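PDB 3NV9: malic enzyme from Entamoeba histolytica, which probably catalyses the oxidative decarboxylation of malate to pyruvate with NADP as electron acceptor, and has been linked to metronidazole activation. Local coordinates for residues L19-R24 and Y334-K339; K52-G57 and N62-P67; S70-N75 and L84-R89. All coordinates share one frame; numbering follows the deposited sequence.

Contact 1. Residues L19-R24 and Y334-K339. With SO4 (sulfate ion), chain F.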
ATOM      1  N   LEU A  19       6.580 -18.343 -40.267  1.00 38.96           N
ATOM      2  CA  LEU A  19       7.199 -18.765 -39.020  1.00 37.40           C
ATOM      3  C   LEU A  19       6.876 -20.232 -38.748  1.00 36.43           C
ATOM      4  O   LEU A  19       5.738 -20.671 -38.938  1.00 36.85           O
ATOM      5  CB  LEU A  19       6.749 -17.904 -37.820  1.00 36.45           C
ATOM      6  CG  LEU A  19       7.217 -16.453 -37.670  1.00 35.61           C
ATOM      7  CD1 LEU A  19       6.865 -15.936 -36.283  1.00 36.06           C
ATOM      8  CD2 LEU A  19       8.720 -16.244 -37.928  1.00 32.05           C
ATOM      9  N   SER A  20       7.895 -20.972 -38.330  1.00 34.91           N
ATOM     10  CA  SER A  20       7.704 -22.295 -37.795  1.00 35.70           C
ATOM     11  C   SER A  20       7.014 -22.195 -36.435  1.00 35.57           C
ATOM     12  O   SER A  20       6.993 -21.123 -35.793  1.00 36.07           O
ATOM     13  CB  SER A  20       9.055 -22.995 -37.641  1.00 35.85           C
ATOM     14  OG  SER A  20       9.882 -22.265 -36.757  1.00 37.32           O
ATOM     15  N   GLN A  21       6.474 -23.318 -35.997  1.00 34.64           N
ATOM     16  CA  GLN A  21       5.823 -23.411 -34.726  1.00 34.20           C
ATOM     17  C   GLN A  21       6.740 -22.989 -33.567  1.00 33.82           C
ATOM     18  O   GLN A  21       6.300 -22.272 -32.663  1.00 33.09           O
ATOM     19  CB  GLN A  21       5.247 -24.806 -34.559  1.00 34.33           C
ATOM     20  CG  GLN A  21       3.949 -24.976 -35.373  1.00 37.10           C
ATOM     21  CD  GLN A  21       2.687 -25.081 -34.523  1.00 43.44           C
ATOM     22  OE1 GLN A  21       2.051 -26.145 -34.551  1.00 48.10           O
ATOM     23  NE2 GLN A  21       2.311 -24.007 -33.762  1.00 38.97           N
ATOM     24  N   GLU A  22       7.991 -23.441 -33.608  1.00 32.46           N
ATOM     25  CA  GLU A  22       8.997 -23.023 -32.657  1.00 32.00           C
ATOM     26  C   GLU A  22       9.214 -21.500 -32.665  1.00 30.42           C
ATOM     27  O   GLU A  22       9.006 -20.831 -31.664  1.00 30.51           O
ATOM     28  CB  GLU A  22      10.305 -23.792 -32.932  1.00 32.52           C
ATOM     29  CG  GLU A  22      11.512 -23.276 -32.182  1.00 34.61           C
ATOM     30  CD  GLU A  22      12.674 -24.221 -32.292  1.00 42.15           C
ATOM     31  OE1 GLU A  22      13.748 -23.795 -32.768  1.00 43.43           O
ATOM     32  OE2 GLU A  22      12.517 -25.412 -31.918  1.00 45.86           O
ATOM     33  N   GLN A  23       9.600 -20.958 -33.807  1.00 29.60           N
ATOM     34  CA  GLN A  23       9.679 -19.518 -33.983  1.00 28.88           C
ATOM     35  C   GLN A  23       8.435 -18.773 -33.456  1.00 28.28           C
ATOM     36  O   GLN A  23       8.571 -17.762 -32.747  1.00 27.70           O
ATOM     37  CB  GLN A  23       9.918 -19.129 -35.452  1.00 29.64           C
ATOM     38  CG  GLN A  23      11.307 -19.508 -36.041  1.00 29.72           C
ATOM     39  CD  GLN A  23      11.366 -19.241 -37.579  1.00 30.57           C
ATOM     40  OE1 GLN A  23      10.461 -19.651 -38.287  1.00 27.68           O
ATOM     41  NE2 GLN A  23      12.399 -18.503 -38.059  1.00 24.48           N
ATOM     42  N   ARG A  24       7.247 -19.246 -33.820  1.00 27.26           N
ATOM     43  CA  ARG A  24       6.015 -18.579 -33.431  1.00 26.25           C
ATOM     44  C   ARG A  24       5.892 -18.553 -31.890  1.00 25.59           C
ATOM     45  O   ARG A  24       5.683 -17.480 -31.306  1.00 24.25           O
ATOM     46  CB  ARG A  24       4.795 -19.186 -34.158  1.00 26.27           C
ATOM     47  CG  ARG A  24       3.426 -18.869 -33.525  1.00 28.49           C
ATOM     48  CD  ARG A  24       2.231 -19.361 -34.389  1.00 29.10           C
ATOM     49  NE  ARG A  24       2.328 -18.818 -35.729  1.00 32.57           N
ATOM     50  CZ  ARG A  24       1.617 -17.784 -36.171  1.00 35.58           C
ATOM     51  NH1 ARG A  24       0.732 -17.172 -35.388  1.00 34.77           N
ATOM     52  NH2 ARG A  24       1.801 -17.352 -37.405  1.00 37.57           N
ATOM     53  N   TYR A 334       5.976 -26.681 -24.969  1.00 25.28           N
ATOM     54  CA  TYR A 334       4.942 -25.816 -25.538  1.00 26.03           C
ATOM     55  C   TYR A 334       3.741 -26.652 -25.994  1.00 26.63           C
ATOM     56  O   TYR A 334       3.895 -27.813 -26.348  1.00 27.39           O
ATOM     57  CB  TYR A 334       5.459 -24.965 -26.721  1.00 24.76           C
ATOM     58  CG  TYR A 334       6.328 -23.764 -26.362  1.00 24.24           C
ATOM     59  CD1 TYR A 334       7.705 -23.759 -26.669  1.00 21.61           C
ATOM     60  CD2 TYR A 334       5.769 -22.606 -25.759  1.00 25.40           C
ATOM     61  CE1 TYR A 334       8.511 -22.667 -26.394  1.00 19.95           C
ATOM     62  CE2 TYR A 334       6.564 -21.473 -25.462  1.00 22.02           C
ATOM     63  CZ  TYR A 334       7.936 -21.526 -25.793  1.00 22.72           C
ATOM     64  OH  TYR A 334       8.732 -20.452 -25.560  1.00 22.64           O
ATOM     65  N   PRO A 335       2.544 -26.054 -25.977  1.00 27.23           N
ATOM     66  CA  PRO A 335       1.311 -26.744 -26.397  1.00 27.20           C
ATOM     67  C   PRO A 335       1.432 -27.489 -27.733  1.00 27.19           C
ATOM     68  O   PRO A 335       1.012 -28.645 -27.805  1.00 28.42           O
ATOM     69  CB  PRO A 335       0.281 -25.592 -26.509  1.00 26.51           C
ATOM     70  CG  PRO A 335       0.753 -24.579 -25.444  1.00 27.54           C
ATOM     71  CD  PRO A 335       2.273 -24.769 -25.292  1.00 27.16           C
ATOM     72  N   TYR A 336       1.967 -26.869 -28.789  1.00 27.46           N
ATOM     73  CA  TYR A 336       2.017 -27.555 -30.105  1.00 28.28           C
ATOM     74  C   TYR A 336       2.925 -28.802 -30.043  1.00 29.02           C
ATOM     75  O   TYR A 336       2.710 -29.775 -30.799  1.00 29.49           O
ATOM     76  CB  TYR A 336       2.540 -26.633 -31.229  1.00 28.28           C
ATOM     77  CG  TYR A 336       4.063 -26.531 -31.286  1.00 27.17           C
ATOM     78  CD1 TYR A 336       4.827 -27.394 -32.086  1.00 26.19           C
ATOM     79  CD2 TYR A 336       4.726 -25.587 -30.522  1.00 27.32           C
ATOM     80  CE1 TYR A 336       6.250 -27.312 -32.134  1.00 26.40           C
ATOM     81  CE2 TYR A 336       6.127 -25.481 -30.547  1.00 28.13           C
ATOM     82  CZ  TYR A 336       6.888 -26.333 -31.354  1.00 28.10           C
ATOM     83  OH  TYR A 336       8.251 -26.200 -31.317  1.00 25.71           O
ATOM     84  N   GLU A 337       3.939 -28.766 -29.169  1.00 29.12           N
ATOM     85  CA  GLU A 337       4.852 -29.945 -29.003  1.00 30.16           C
ATOM     86  C   GLU A 337       4.093 -31.042 -28.299  1.00 31.41           C
ATOM     87  O   GLU A 337       4.175 -32.180 -28.721  1.00 31.22           O
ATOM     88  CB  GLU A 337       6.094 -29.642 -28.167  1.00 28.71           C
ATOM     89  CG  GLU A 337       6.969 -28.553 -28.705  1.00 27.12           C
ATOM     90  CD  GLU A 337       8.179 -28.328 -27.816  1.00 30.34           C
ATOM     91  OE1 GLU A 337       8.088 -27.432 -26.924  1.00 28.19           O
ATOM     92  OE2 GLU A 337       9.202 -29.066 -27.984  1.00 28.88           O
ATOM     93  N   ALA A 338       3.361 -30.682 -27.222  1.00 32.02           N
ATOM     94  CA  ALA A 338       2.488 -31.634 -26.501  1.00 33.11           C
ATOM     95  C   ALA A 338       1.337 -32.196 -27.363  1.00 33.66           C
ATOM     96  O   ALA A 338       1.002 -33.370 -27.253  1.00 34.99           O
ATOM     97  CB  ALA A 338       1.947 -31.034 -25.159  1.00 32.50           C
ATOM     98  N   LYS A 339       0.763 -31.371 -28.235  1.00 34.92           N
ATOM     99  CA  LYS A 339      -0.277 -31.836 -29.181  1.00 35.42           C
ATOM    100  C   LYS A 339       0.287 -32.834 -30.215  1.00 36.09           C
ATOM    101  O   LYS A 339      -0.301 -33.892 -30.467  1.00 35.75           O
ATOM    102  CB  LYS A 339      -0.964 -30.651 -29.865  1.00 34.81           C
ATOM    103  CG  LYS A 339      -1.972 -29.894 -28.983  1.00 36.17           C
ATOM    104  CD  LYS A 339      -3.371 -30.542 -28.987  1.00 40.67           C
ATOM    105  CE  LYS A 339      -4.230 -30.043 -27.800  1.00 38.44           C
ATOM    106  NZ  LYS A 339      -4.787 -28.671 -28.086  1.00 39.57           N
TER
HETATM  107  S   SO4 F 491       6.606 -26.830 -38.030  1.00 63.98           S
HETATM  108  O1  SO4 F 491       5.739 -27.680 -38.858  1.00 62.76           O
HETATM  109  O2  SO4 F 491       6.112 -25.468 -38.199  1.00 62.60           O
HETATM  110  O3  SO4 F 491       6.556 -27.281 -36.629  1.00 65.51           O
HETATM  111  O4  SO4 F 491       8.021 -26.917 -38.414  1.00 63.26           O
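The Y336 ring lies between Q21 CB and E337 CG, one on each face. Q21 CB sits over the middle of the ring, 3.6 Å from the Y336 centroid and 14° off the ring normal, which meets the geometry of a CH-pi contact. On the opposite face E337 CG is displaced toward the rim. At the far end of the phenol, Y336 OH reaches E22 CA at 3.5 Å, while E22 N approaches the ring obliquely. Beyond CB the Q21 chain bends at chi2 (-110°), and its amide passes back over the root of the tyrosine, in the reverse direction to that side chain. Q21 OE1 touches Y336 CB at 3.4 Å, and the amide plane is tilted 33° from the ring. No hydrogen bond crosses between 19-24 and 334-339, so contact here is by van der Waals and CH-pi forces.

Both helices start at this contact. S20 and Q23 form a capping box: Q23 N donates to S20 OG (3.2 Å), and S20 N to Q23 OE1 (2.9 Å). A sulfate ion, probably from the crystallisation liquor, accepts from Q21 N through O2 (3.1 Å), consistent with the attraction of a helix N-terminus for anions. In the other segment E337 OE1 accepts a hydrogen bond from Y334 N. Y334 OH also makes a weak hydrogen bond to T29 of helix 21-43. P335 and A338 pack on strand 345-348, and helix 335-340 connects parallel strands 322-325 and 345-348 as a beta-alpha-beta crossover of the Rossmann-type NAD-binding domain.

Contact 2. Residues K52-G57 and N62-P67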
ATOM      1  N   LYS A  52     -11.470   7.520  -2.353  1.00 19.52           N
ATOM      2  CA  LYS A  52     -12.783   6.879  -2.490  1.00 19.85           C
ATOM      3  C   LYS A  52     -13.800   7.603  -1.625  1.00 19.80           C
ATOM      4  O   LYS A  52     -14.902   7.087  -1.465  1.00 20.74           O
ATOM      5  CB  LYS A  52     -12.756   5.445  -2.000  1.00 18.71           C
ATOM      6  CG  LYS A  52     -12.008   5.285  -0.687  1.00 20.52           C
ATOM      7  CD  LYS A  52     -12.640   4.310   0.316  1.00 19.92           C
ATOM      8  CE  LYS A  52     -12.703   2.916  -0.129  1.00 22.53           C
ATOM      9  NZ  LYS A  52     -12.641   2.093   1.192  1.00 17.34           N
ATOM     10  N   CYS A  53     -13.461   8.769  -1.068  1.00 19.47           N
ATOM     11  CA  CYS A  53     -14.431   9.517  -0.203  1.00 20.50           C
ATOM     12  C   CYS A  53     -14.828  10.892  -0.812  1.00 20.99           C
ATOM     13  O   CYS A  53     -14.210  11.341  -1.787  1.00 19.86           O
ATOM     14  CB  CYS A  53     -13.788   9.735   1.165  1.00 19.52           C
ATOM     15  SG  CYS A  53     -12.191  10.621   1.041  1.00 22.64           S
ATOM     16  N   THR A  54     -15.868  11.559  -0.291  1.00 20.87           N
ATOM     17  CA  THR A  54     -16.244  12.846  -0.899  1.00 19.82           C
ATOM     18  C   THR A  54     -15.204  13.913  -0.651  1.00 20.22           C
ATOM     19  O   THR A  54     -14.704  14.057   0.446  1.00 19.40           O
ATOM     20  CB  THR A  54     -17.622  13.340  -0.422  1.00 18.96           C
ATOM     21  OG1 THR A  54     -17.933  14.552  -1.064  1.00 20.26           O
ATOM     22  CG2 THR A  54     -17.690  13.586   1.066  1.00 18.88           C
ATOM     23  N   LEU A  55     -14.892  14.686  -1.681  1.00 21.78           N
ATOM     24  CA  LEU A  55     -13.995  15.842  -1.532  1.00 23.22           C
ATOM     25  C   LEU A  55     -14.692  17.107  -2.081  1.00 23.95           C
ATOM     26  O   LEU A  55     -14.113  17.919  -2.821  1.00 24.07           O
ATOM     27  CB  LEU A  55     -12.640  15.585  -2.214  1.00 23.09           C
ATOM     28  CG  LEU A  55     -11.905  14.284  -1.839  1.00 24.89           C
ATOM     29  CD1 LEU A  55     -10.876  13.941  -2.900  1.00 26.79           C
ATOM     30  CD2 LEU A  55     -11.261  14.451  -0.528  1.00 25.70           C
ATOM     31  N   ALA A  56     -15.947  17.244  -1.694  1.00 23.01           N
ATOM     32  CA  ALA A  56     -16.803  18.340  -2.121  1.00 22.69           C
ATOM     33  C   ALA A  56     -16.377  19.732  -1.625  1.00 22.12           C
ATOM     34  O   ALA A  56     -16.868  20.732  -2.156  1.00 22.83           O
ATOM     35  CB  ALA A  56     -18.249  18.044  -1.697  1.00 22.69           C
ATOM     36  N   GLY A  57     -15.496  19.822  -0.619  1.00 21.91           N
ATOM     37  CA  GLY A  57     -15.008  21.155  -0.162  1.00 21.64           C
ATOM     38  C   GLY A  57     -13.911  21.053   0.872  1.00 20.90           C
ATOM     39  O   GLY A  57     -13.815  20.076   1.579  1.00 21.71           O
ATOM     40  N   ASN A  62     -11.215  18.661   7.561  1.00 20.64           N
ATOM     41  CA  ASN A  62     -11.482  18.665   8.990  1.00 22.33           C
ATOM     42  C   ASN A  62     -12.157  17.414   9.541  1.00 22.53           C
ATOM     43  O   ASN A  62     -12.020  17.113  10.725  1.00 23.79           O
ATOM     44  CB  ASN A  62     -12.241  19.950   9.361  1.00 23.30           C
ATOM     45  CG  ASN A  62     -11.487  21.167   8.926  1.00 25.42           C
ATOM     46  OD1 ASN A  62     -10.235  21.147   8.943  1.00 25.07           O
ATOM     47  ND2 ASN A  62     -12.203  22.195   8.443  1.00 23.96           N
ATOM     48  N   ALA A  63     -12.818  16.644   8.683  1.00 23.38           N
ATOM     49  CA  ALA A  63     -13.337  15.343   9.094  1.00 23.92           C
ATOM     50  C   ALA A  63     -12.350  14.219   8.847  1.00 23.88           C
ATOM     51  O   ALA A  63     -12.320  13.202   9.569  1.00 23.60           O
ATOM     52  CB  ALA A  63     -14.682  15.037   8.367  1.00 25.15           C
ATOM     53  N   TYR A  64     -11.553  14.381   7.808  1.00 23.82           N
ATOM     54  CA  TYR A  64     -10.653  13.314   7.382  1.00 23.26           C
ATOM     55  C   TYR A  64      -9.292  13.368   8.097  1.00 23.29           C
ATOM     56  O   TYR A  64      -8.431  12.492   7.930  1.00 22.91           O
ATOM     57  CB  TYR A  64     -10.421  13.446   5.885  1.00 23.30           C
ATOM     58  CG  TYR A  64     -11.633  13.228   4.990  1.00 21.78           C
ATOM     59  CD1 TYR A  64     -12.580  12.217   5.263  1.00 20.99           C
ATOM     60  CD2 TYR A  64     -11.799  13.988   3.831  1.00 19.86           C
ATOM     61  CE1 TYR A  64     -13.682  12.020   4.418  1.00 20.21           C
ATOM     62  CE2 TYR A  64     -12.903  13.775   2.968  1.00 19.80           C
ATOM     63  CZ  TYR A  64     -13.827  12.807   3.286  1.00 17.77           C
ATOM     64  OH  TYR A  64     -14.875  12.599   2.440  1.00 21.71           O
ATOM     65  N   TYR A  65      -9.111  14.415   8.868  1.00 22.77           N
ATOM     66  CA  TYR A  65      -7.791  14.815   9.366  1.00 23.67           C
ATOM     67  C   TYR A  65      -8.090  15.607  10.656  1.00 23.33           C
ATOM     68  O   TYR A  65      -9.222  15.632  11.123  1.00 24.75           O
ATOM     69  CB  TYR A  65      -7.145  15.698   8.306  1.00 22.92           C
ATOM     70  CG  TYR A  65      -5.667  15.928   8.421  1.00 21.71           C
ATOM     71  CD1 TYR A  65      -4.789  14.870   8.425  1.00 19.49           C
ATOM     72  CD2 TYR A  65      -5.143  17.246   8.437  1.00 23.34           C
ATOM     73  CE1 TYR A  65      -3.430  15.077   8.505  1.00 21.41           C
ATOM     74  CE2 TYR A  65      -3.784  17.488   8.537  1.00 19.48           C
ATOM     75  CZ  TYR A  65      -2.920  16.371   8.578  1.00 25.32           C
ATOM     76  OH  TYR A  65      -1.545  16.524   8.623  1.00 24.13           O
ATOM     77  N   THR A  66      -7.112  16.279  11.225  1.00 23.08           N
ATOM     78  CA  THR A  66      -7.337  16.952  12.463  1.00 20.77           C
ATOM     79  C   THR A  66      -8.346  18.084  12.190  1.00 20.12           C
ATOM     80  O   THR A  66      -8.238  18.772  11.207  1.00 20.08           O
ATOM     81  CB  THR A  66      -6.004  17.480  13.089  1.00 21.89           C
ATOM     82  OG1 THR A  66      -6.279  18.031  14.386  1.00 20.97           O
ATOM     83  CG2 THR A  66      -5.329  18.585  12.212  1.00 19.17           C
ATOM     84  N   PRO A  67      -9.322  18.275  13.063  1.00 19.36           N
ATOM     85  CA  PRO A  67      -9.482  17.605  14.332  1.00 19.83           C
ATOM     86  C   PRO A  67     -10.324  16.347  14.307  1.00 19.71           C
ATOM     87  O   PRO A  67     -10.128  15.477  15.194  1.00 19.55           O
ATOM     88  CB  PRO A  67     -10.185  18.674  15.208  1.00 19.66           C
ATOM     89  CG  PRO A  67     -11.085  19.350  14.257  1.00 19.89           C
ATOM     90  CD  PRO A  67     -10.274  19.387  12.917  1.00 20.96           C
TER
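Y64 OH is pressed against C53 CB (3.3 Å) and the T54 backbone, and the tightest part of the contact is concentrated there. The phenol donates to T54 O over only 2.5 Å between Y64 OH and T54 O, a very short bond whose exact length is doubtful. T54 O lies in the plane of the ring, at its edge. Y64 OH is also 3.3 Å from T54 CG2, and the two side chains cross at about a right angle. Y64 OH comes within 3.1 Å of T54 N, but the angle there is too poor for a second bond.

C53 takes the face of the ring. C53 SG, set between the backbone N and carbonyl carbon (chi1 57°), is 3.9 Å from the Y64 centroid and 28° off the normal, a sulfur-aromatic contact shifted toward Y64 CZ, which SG approaches to 3.5 Å.

Packing is looser toward L55, where L55 CD2 meets Y64 CE2 at 3.9 Å from an oblique direction. Past it the loop turns outward to the exposed A56, where A56 N makes a weak bond to T54 OG1. The second subunit borders both segments: its Q460 accepts from L55 N, its K46 donates to Y64 O, and its Y43 packs on T54.

Chemically, the geometry suggests that the phenol proton is directed to T54 O, while the C53 sulfur meets the ring face; together they join the loop after strand 47-51 to the end of helix 61-64.

Contact 3. Residues S70-N75 and L84-R89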
ATOM      1  N   SER A  70      -9.465  12.290  15.091  1.00 24.96           N
ATOM      2  CA  SER A  70      -9.175  11.842  16.465  1.00 25.52           C
ATOM      3  C   SER A  70     -10.256  10.894  16.978  1.00 24.28           C
ATOM      4  O   SER A  70      -9.947   9.933  17.663  1.00 25.75           O
ATOM      5  CB  SER A  70      -8.979  13.082  17.366  1.00 25.35           C
ATOM      6  OG  SER A  70      -9.301  12.793  18.701  1.00 31.23           O
ATOM      7  N   ARG A  71     -11.515  11.140  16.627  1.00 24.25           N
ATOM      8  CA  ARG A  71     -12.601  10.172  16.887  1.00 22.96           C
ATOM      9  C   ARG A  71     -12.291   8.794  16.344  1.00 22.35           C
ATOM     10  O   ARG A  71     -12.591   7.763  16.995  1.00 21.86           O
ATOM     11  CB  ARG A  71     -13.942  10.675  16.307  1.00 23.11           C
ATOM     12  CG  ARG A  71     -15.136   9.706  16.518  1.00 22.73           C
ATOM     13  CD  ARG A  71     -15.502   9.453  18.009  1.00 20.41           C
ATOM     14  NE  ARG A  71     -16.152  10.617  18.599  1.00 21.07           N
ATOM     15  CZ  ARG A  71     -17.409  10.962  18.326  1.00 24.22           C
ATOM     16  NH1 ARG A  71     -18.158  10.192  17.514  1.00 23.63           N
ATOM     17  NH2 ARG A  71     -17.926  12.057  18.876  1.00 23.15           N
ATOM     18  N   ILE A  72     -11.683   8.752  15.153  1.00 21.69           N
ATOM     19  CA  ILE A  72     -11.299   7.467  14.574  1.00 21.58           C
ATOM     20  C   ILE A  72     -10.177   6.830  15.384  1.00 23.69           C
ATOM     21  O   ILE A  72     -10.209   5.628  15.645  1.00 24.98           O
ATOM     22  CB  ILE A  72     -10.901   7.558  13.072  1.00 22.85           C
ATOM     23  CG1 ILE A  72     -12.037   8.111  12.170  1.00 18.96           C
ATOM     24  CG2 ILE A  72     -10.439   6.186  12.530  1.00 23.06           C
ATOM     25  CD1 ILE A  72     -13.435   7.548  12.423  1.00 12.85           C
ATOM     26  N   SER A  73      -9.186   7.609  15.792  1.00 24.47           N
ATOM     27  CA  SER A  73      -8.087   7.064  16.566  1.00 25.82           C
ATOM     28  C   SER A  73      -8.581   6.422  17.854  1.00 26.31           C
ATOM     29  O   SER A  73      -8.181   5.319  18.200  1.00 26.38           O
ATOM     30  CB  SER A  73      -7.059   8.154  16.898  1.00 25.30           C
ATOM     31  OG  SER A  73      -6.710   8.897  15.726  1.00 28.02           O
ATOM     32  N   THR A  74      -9.467   7.106  18.564  1.00 27.14           N
ATOM     33  CA  THR A  74      -9.936   6.593  19.859  1.00 27.21           C
ATOM     34  C   THR A  74     -10.965   5.461  19.662  1.00 27.65           C
ATOM     35  O   THR A  74     -10.913   4.417  20.378  1.00 28.10           O
ATOM     36  CB  THR A  74     -10.415   7.740  20.804  1.00 27.50           C
ATOM     37  OG1 THR A  74     -11.438   8.487  20.151  1.00 24.52           O
ATOM     38  CG2 THR A  74      -9.222   8.705  21.146  1.00 25.22           C
ATOM     39  N   ASN A  75     -11.840   5.620  18.667  1.00 26.88           N
ATOM     40  CA  ASN A  75     -12.748   4.511  18.295  1.00 26.64           C
ATOM     41  C   ASN A  75     -11.998   3.215  18.023  1.00 26.17           C
ATOM     42  O   ASN A  75     -12.339   2.149  18.565  1.00 26.40           O
ATOM     43  CB  ASN A  75     -13.607   4.864  17.086  1.00 25.77           C
ATOM     44  CG  ASN A  75     -14.733   5.767  17.434  1.00 26.83           C
ATOM     45  OD1 ASN A  75     -14.922   6.101  18.599  1.00 27.34           O
ATOM     46  ND2 ASN A  75     -15.518   6.171  16.426  1.00 24.13           N
ATOM     47  N   LEU A  84     -11.861  -2.165  10.781  1.00 27.89           N
ATOM     48  CA  LEU A  84     -12.208  -2.846   9.541  1.00 27.92           C
ATOM     49  C   LEU A  84     -13.216  -2.043   8.738  1.00 27.65           C
ATOM     50  O   LEU A  84     -13.369  -2.231   7.526  1.00 28.45           O
ATOM     51  CB  LEU A  84     -12.742  -4.245   9.811  1.00 27.77           C
ATOM     52  CG  LEU A  84     -11.802  -5.436  10.024  1.00 29.16           C
ATOM     53  CD1 LEU A  84     -10.540  -5.433   9.198  1.00 25.85           C
ATOM     54  CD2 LEU A  84     -11.435  -5.504  11.448  1.00 34.35           C
ATOM     55  N   PHE A  85     -13.907  -1.140   9.399  1.00 26.71           N
ATOM     56  CA  PHE A  85     -14.793  -0.281   8.653  1.00 26.16           C
ATOM     57  C   PHE A  85     -14.522   1.233   8.789  1.00 25.44           C
ATOM     58  O   PHE A  85     -15.125   2.009   8.063  1.00 25.58           O
ATOM     59  CB  PHE A  85     -16.257  -0.642   8.916  1.00 26.49           C
ATOM     60  CG  PHE A  85     -16.647  -0.555  10.345  1.00 24.97           C
ATOM     61  CD1 PHE A  85     -16.678  -1.690  11.131  1.00 26.23           C
ATOM     62  CD2 PHE A  85     -16.991   0.660  10.902  1.00 27.70           C
ATOM     63  CE1 PHE A  85     -17.085  -1.648  12.498  1.00 26.79           C
ATOM     64  CE2 PHE A  85     -17.388   0.741  12.305  1.00 28.36           C
ATOM     65  CZ  PHE A  85     -17.423  -0.448  13.083  1.00 26.46           C
ATOM     66  N   TYR A  86     -13.604   1.659   9.658  1.00 24.19           N
ATOM     67  CA  TYR A  86     -13.336   3.096   9.750  1.00 23.84           C
ATOM     68  C   TYR A  86     -12.178   3.439   8.864  1.00 22.46           C
ATOM     69  O   TYR A  86     -11.792   4.602   8.796  1.00 23.18           O
ATOM     70  CB  TYR A  86     -13.024   3.580  11.171  1.00 23.38           C
ATOM     71  CG  TYR A  86     -14.229   3.735  12.010  1.00 25.78           C
ATOM     72  CD1 TYR A  86     -15.293   4.548  11.611  1.00 25.67           C
ATOM     73  CD2 TYR A  86     -14.311   3.095  13.228  1.00 26.53           C
ATOM     74  CE1 TYR A  86     -16.416   4.680  12.422  1.00 25.76           C
ATOM     75  CE2 TYR A  86     -15.410   3.204  14.024  1.00 27.04           C
ATOM     76  CZ  TYR A  86     -16.470   3.995  13.630  1.00 26.28           C
ATOM     77  OH  TYR A  86     -17.564   4.062  14.469  1.00 23.30           O
ATOM     78  N   SER A  87     -11.629   2.427   8.213  1.00 21.27           N
ATOM     79  CA  SER A  87     -10.477   2.590   7.334  1.00 20.55           C
ATOM     80  C   SER A  87     -10.545   1.540   6.218  1.00 21.85           C
ATOM     81  O   SER A  87     -11.320   0.607   6.327  1.00 21.98           O
ATOM     82  CB  SER A  87      -9.202   2.427   8.152  1.00 19.52           C
ATOM     83  OG  SER A  87      -8.790   1.082   8.246  1.00 15.55           O
ATOM     84  N   LEU A  88      -9.710   1.659   5.190  1.00 23.54           N
ATOM     85  CA  LEU A  88      -9.637   0.678   4.042  1.00 23.56           C
ATOM     86  C   LEU A  88      -9.309  -0.720   4.475  1.00 23.58           C
ATOM     87  O   LEU A  88      -9.602  -1.711   3.752  1.00 24.62           O
ATOM     88  CB  LEU A  88      -8.565   1.133   3.013  1.00 24.49           C
ATOM     89  CG  LEU A  88      -7.076   0.813   3.314  1.00 23.84           C
ATOM     90  CD1 LEU A  88      -6.200   0.923   2.094  1.00 26.41           C
ATOM     91  CD2 LEU A  88      -6.443   1.673   4.406  1.00 27.19           C
ATOM     92  N   ARG A  89      -8.750  -0.860   5.681  1.00 23.09           N
ATOM     93  CA  ARG A  89      -8.288  -2.198   6.141  1.00 22.11           C
ATOM     94  C   ARG A  89      -9.230  -3.370   5.760  1.00 22.03           C
ATOM     95  O   ARG A  89      -8.790  -4.414   5.259  1.00 20.20           O
ATOM     96  CB  ARG A  89      -8.034  -2.217   7.647  1.00 22.33           C
ATOM     97  CG  ARG A  89      -7.571  -3.588   8.158  1.00 19.82           C
ATOM     98  CD  ARG A  89      -7.314  -3.570   9.698  1.00 22.10           C
ATOM     99  NE  ARG A  89      -6.500  -4.728  10.119  1.00 21.76           N
ATOM    100  CZ  ARG A  89      -6.357  -5.206  11.368  1.00 22.28           C
ATOM    101  NH1 ARG A  89      -6.938  -4.607  12.434  1.00 22.26           N
ATOM    102  NH2 ARG A  89      -5.570  -6.274  11.561  1.00 20.03           N
TER
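N75 ND2, which touches the Y86 phenol, gives its hydrogen bond to OE1 of E37 in the second subunit, an oxygen that R71 NH1 also grips through a salt bridge. The contact thus belongs to the dimer interface of the N-terminal domain, where helix 69-78 meets the short, weakly bonded helix 83-86 that follows it. N75 ND2 stands 3.5 Å from Y86 OH, yet no hydrogen bond joins N75 to the tyrosine. The two side chains cross at about a right angle, with the amide turned 36° from the ring plane. Further back, N75 CB rests 3.9 Å from Y86 CE2.

I72 meets the CB end of the tyrosine. Its CG1 branch leaves beside the backbone N and folds again at chi2 (-44°), which brings I72 CD1 within 3.6 Å of Y86 CD1. On the other branch, I72 CG2 lies 3.9 Å from Y86 CB. I72 CD1 and N75 ND2 approach on the same side of the ring plane, both obliquely; F85 CE2 lies on the opposite side, 3.5 Å above the Y86 plane and toward its rim.

Beyond Y86 the chain is pinned by polar bonds. R89 reaches F162 O through NE and Q159 O through NH2, while E118 of the second subunit accepts from L88 N. S87 closes an ST turn: S87 OG accepts from R89 N at 3.2 Å, with an N-H...O angle of 155°.

How the contacts relate
Contacts 2 and 3 lie close together, their centres about 14 Å apart, and follow one another along the N-terminal domain: helix 61-64 of contact 2 is followed, after a short loop, by helix 69-78 of contact 3. Both border the second subunit, so this part of the N-terminal domain lies at the dimer interface. Contact 1 lies across the chain's centre, its own centre about 57 Å from contact 2 and 55 Å from contact 3, with nearest atoms about 40 and 38 Å away. It pairs the start of helix 21-43 with the NAD-binding domain, bridging 309 intervening residues that include both other contacts, and touches no second subunit.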